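Alcohol dehydrogenase, zinc-containing (Streptococcus pneumoniae serotype 2, PDB 5YLN) probably oxidises alcohols to aldehydes or ketones with NAD+, as a zinc-dependent medium-chain dehydrogenase that carries two zinc sites in each subunit. Local coordinates at residues A[100-108]-A[294-302]. Sequence-based numbering, arbitrary orientation.
Sequences CKKGIYAHC and TGLVSTNTT. With ZN (zinc ion), chain F.
Leu296 lies against Ala106, its CG 3.7 Å from the methyl CB; with CG anti to the backbone N (chi1 170°), CD2 runs on alongside the Ala106 carbonyl O. Leu296 N and His107 NE2 both hydrogen-bond to OD1 of Asn289 of the second subunit. Val297 points away from 100-108 and packs on Thr158 and Glu161 of helix 157-165, but its carbonyl O comes within 3.2 Å of Ala106 CB, so the methyl sits against two successive carbonyls, those of Leu296 and Val297. Ser298 makes the hydrogen bond between the segments: Ala106 N donates to its OG over 3.0 Å, nearly straight at 169°, at the short 3-10 turn of 105-106. The Ser298 carbonyl O meets the Tyr105 ring at its edge, in plane, while Gly103 O lies over the ring centre. Thr299 begins a type I turn, and its carbonyl O accepts hydrogen bonds from both N and OG1 of Thr302, at the start of helix 302-310. Asn300 places CB 3.9 Å from Tyr105 CE2, its amide plane nearly perpendicular to the ring. Cys100 and Cys108, with Cys94 and Cys97, bind a zinc ion in the structural-zinc lobe of medium-chain alcohol dehydrogenases, here packed against the loop following the last Rossmann-type strand.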
loop_
_atom_site.group_PDB
_atom_site.type_symbol
_atom_site.label_atom_id
_atom_site.label_comp_id
_atom_site.label_asym_id
_atom_site.label_seq_id
_atom_site.Cartn_x
_atom_site.Cartn_y
_atom_site.Cartn_z
ATOM N N CYS A 100 -15.956 12.683 -5.435
ATOM C CA CYS A 100 -16.591 13.304 -4.272
ATOM C C CYS A 100 -17.576 12.349 -3.602
ATOM O O CYS A 100 -17.727 12.354 -2.373
ATOM C CB CYS A 100 -17.303 14.594 -4.678
ATOM S SG CYS A 100 -16.199 16.021 -4.908
ATOM N N LYS A 101 -18.274 11.540 -4.395
ATOM C CA LYS A 101 -19.171 10.554 -3.803
ATOM C C LYS A 101 -18.419 9.537 -2.949
ATOM O O LYS A 101 -19.006 8.962 -2.031
ATOM C CB LYS A 101 -19.982 9.865 -4.905
ATOM C CG LYS A 101 -21.134 10.733 -5.415
ATOM C CD LYS A 101 -22.100 11.064 -4.272
ATOM C CE LYS A 101 -23.342 11.773 -4.761
ATOM N NZ LYS A 101 -23.931 11.078 -5.935
ATOM N N LYS A 102 -17.127 9.334 -3.202
ATOM C CA LYS A 102 -16.300 8.461 -2.386
ATOM C C LYS A 102 -15.639 9.184 -1.218
ATOM O O LYS A 102 -14.962 8.533 -0.418
ATOM C CB LYS A 102 -15.218 7.798 -3.247
ATOM C CG LYS A 102 -15.749 6.861 -4.332
ATOM C CD LYS A 102 -14.611 6.326 -5.202
ATOM C CE LYS A 102 -15.111 5.305 -6.217
ATOM N NZ LYS A 102 -15.540 4.026 -5.575
ATOM N N GLY A 103 -15.824 10.496 -1.078
ATOM C CA GLY A 103 -15.073 11.241 -0.081
ATOM C C GLY A 103 -13.633 11.555 -0.460
ATOM O O GLY A 103 -12.878 12.074 0.376
ATOM N N ILE A 104 -13.241 11.290 -1.704
ATOM C CA ILE A 104 -11.883 11.537 -2.175
ATOM C C ILE A 104 -11.842 12.922 -2.812
ATOM O O ILE A 104 -11.680 13.061 -4.028
ATOM C CB ILE A 104 -11.438 10.427 -3.148
ATOM C CG1 ILE A 104 -11.689 9.048 -2.512
ATOM C CG2 ILE A 104 -9.970 10.567 -3.530
ATOM C CD1 ILE A 104 -11.417 7.919 -3.460
ATOM N N TYR A 105 -12.000 13.963 -1.990
ATOM C CA TYR A 105 -12.116 15.313 -2.532
ATOM C C TYR A 105 -10.840 15.750 -3.236
ATOM O O TYR A 105 -10.892 16.641 -4.089
ATOM C CB TYR A 105 -12.487 16.310 -1.429
ATOM C CG TYR A 105 -13.759 15.937 -0.672
ATOM C CD1 TYR A 105 -14.842 15.354 -1.330
ATOM C CD2 TYR A 105 -13.861 16.140 0.701
ATOM C CE1 TYR A 105 -15.996 14.997 -0.652
ATOM C CE2 TYR A 105 -15.015 15.778 1.394
ATOM C CZ TYR A 105 -16.082 15.209 0.715
ATOM O OH TYR A 105 -17.244 14.845 1.390
ATOM N N ALA A 106 -9.707 15.128 -2.897
ATOM C CA ALA A 106 -8.444 15.362 -3.577
ATOM C C ALA A 106 -8.539 15.135 -5.083
ATOM O O ALA A 106 -7.708 15.669 -5.836
ATOM C CB ALA A 106 -7.367 14.454 -2.965
ATOM N N HIS A 107 -9.530 14.366 -5.551
ATOM C CA HIS A 107 -9.607 14.084 -6.978
ATOM C C HIS A 107 -10.969 14.427 -7.555
ATOM O O HIS A 107 -11.397 13.827 -8.538
ATOM C CB HIS A 107 -9.216 12.637 -7.248
ATOM C CG HIS A 107 -7.776 12.388 -6.936
ATOM N ND1 HIS A 107 -6.764 12.740 -7.803
ATOM C CD2 HIS A 107 -7.169 11.920 -5.819
ATOM C CE1 HIS A 107 -5.596 12.461 -7.253
ATOM N NE2 HIS A 107 -5.815 11.953 -6.052
ATOM N N CYS A 108 -11.636 15.434 -6.980
ATOM C CA CYS A 108 -12.883 15.939 -7.545
ATOM C C CYS A 108 -12.687 16.339 -9.010
ATOM O O CYS A 108 -11.701 16.992 -9.364
ATOM C CB CYS A 108 -13.381 17.126 -6.710
ATOM S SG CYS A 108 -14.704 18.069 -7.506
ATOM N N THR A 294 0.368 6.289 -0.701
ATOM C CA THR A 294 0.533 7.674 -1.075
ATOM C C THR A 294 -0.820 8.357 -0.980
ATOM O O THR A 294 -1.878 7.719 -0.860
ATOM C CB THR A 294 1.070 7.811 -2.499
ATOM O OG1 THR A 294 -0.019 7.598 -3.406
ATOM C CG2 THR A 294 2.179 6.776 -2.781
ATOM N N GLY A 295 -0.781 9.663 -1.093
ATOM C CA GLY A 295 -2.009 10.402 -1.235
ATOM C C GLY A 295 -1.817 11.903 -1.200
ATOM O O GLY A 295 -0.828 12.425 -0.674
ATOM N N LEU A 296 -2.761 12.582 -1.828
ATOM C CA LEU A 296 -3.034 14.000 -1.636
ATOM C C LEU A 296 -4.167 14.115 -0.618
ATOM O O LEU A 296 -5.185 13.417 -0.739
ATOM C CB LEU A 296 -3.452 14.634 -2.961
ATOM C CG LEU A 296 -4.015 16.054 -2.970
ATOM C CD1 LEU A 296 -3.007 16.975 -2.363
ATOM C CD2 LEU A 296 -4.328 16.465 -4.395
ATOM N N VAL A 297 -4.003 15.001 0.364
ATOM C CA VAL A 297 -5.031 15.182 1.375
ATOM C C VAL A 297 -6.378 15.447 0.707
ATOM O O VAL A 297 -6.450 16.069 -0.360
ATOM C CB VAL A 297 -4.652 16.325 2.334
ATOM C CG1 VAL A 297 -4.804 17.698 1.638
ATOM C CG2 VAL A 297 -5.513 16.276 3.597
ATOM N N SER A 298 -7.457 14.947 1.320
ATOM C CA SER A 298 -8.807 15.271 0.865
ATOM C C SER A 298 -9.511 16.296 1.744
ATOM O O SER A 298 -10.292 17.107 1.229
ATOM C CB SER A 298 -9.670 14.004 0.798
ATOM O OG SER A 298 -9.568 13.429 -0.486
ATOM N N THR A 299 -9.210 16.285 3.043
ATOM C CA THR A 299 -9.853 17.052 4.117
ATOM C C THR A 299 -11.266 16.559 4.437
ATOM O O THR A 299 -12.033 17.260 5.109
ATOM C CB THR A 299 -9.852 18.583 3.868
ATOM O OG1 THR A 299 -10.788 18.944 2.848
ATOM C CG2 THR A 299 -8.481 19.052 3.450
ATOM N N ASN A 300 -11.611 15.321 4.061
ATOM C CA ASN A 300 -12.872 14.759 4.527
ATOM C C ASN A 300 -12.912 14.598 6.052
ATOM O O ASN A 300 -14.002 14.547 6.633
ATOM C CB ASN A 300 -13.139 13.423 3.827
ATOM C CG ASN A 300 -12.024 12.425 4.032
ATOM O OD1 ASN A 300 -10.854 12.732 3.834
ATOM N ND2 ASN A 300 -12.382 11.228 4.451
ATOM N N THR A 301 -11.755 14.538 6.721
ATOM C CA THR A 301 -11.730 14.380 8.175
ATOM C C THR A 301 -11.834 15.696 8.935
ATOM O O THR A 301 -11.968 15.654 10.163
ATOM C CB THR A 301 -10.451 13.657 8.645
ATOM O OG1 THR A 301 -9.300 14.460 8.348
ATOM C CG2 THR A 301 -10.312 12.282 7.973
ATOM N N THR A 302 -11.770 16.845 8.248
ATOM C CA THR A 302 -11.867 18.152 8.907
ATOM C C THR A 302 -12.954 18.240 9.982
ATOM O O THR A 302 -12.662 18.756 11.071
ATOM C CB THR A 302 -12.064 19.252 7.850
ATOM O OG1 THR A 302 -10.982 19.226 6.913
ATOM C CG2 THR A 302 -12.117 20.637 8.519
HETATM ZN ZN ZN F . -16.395 16.446 -7.086
#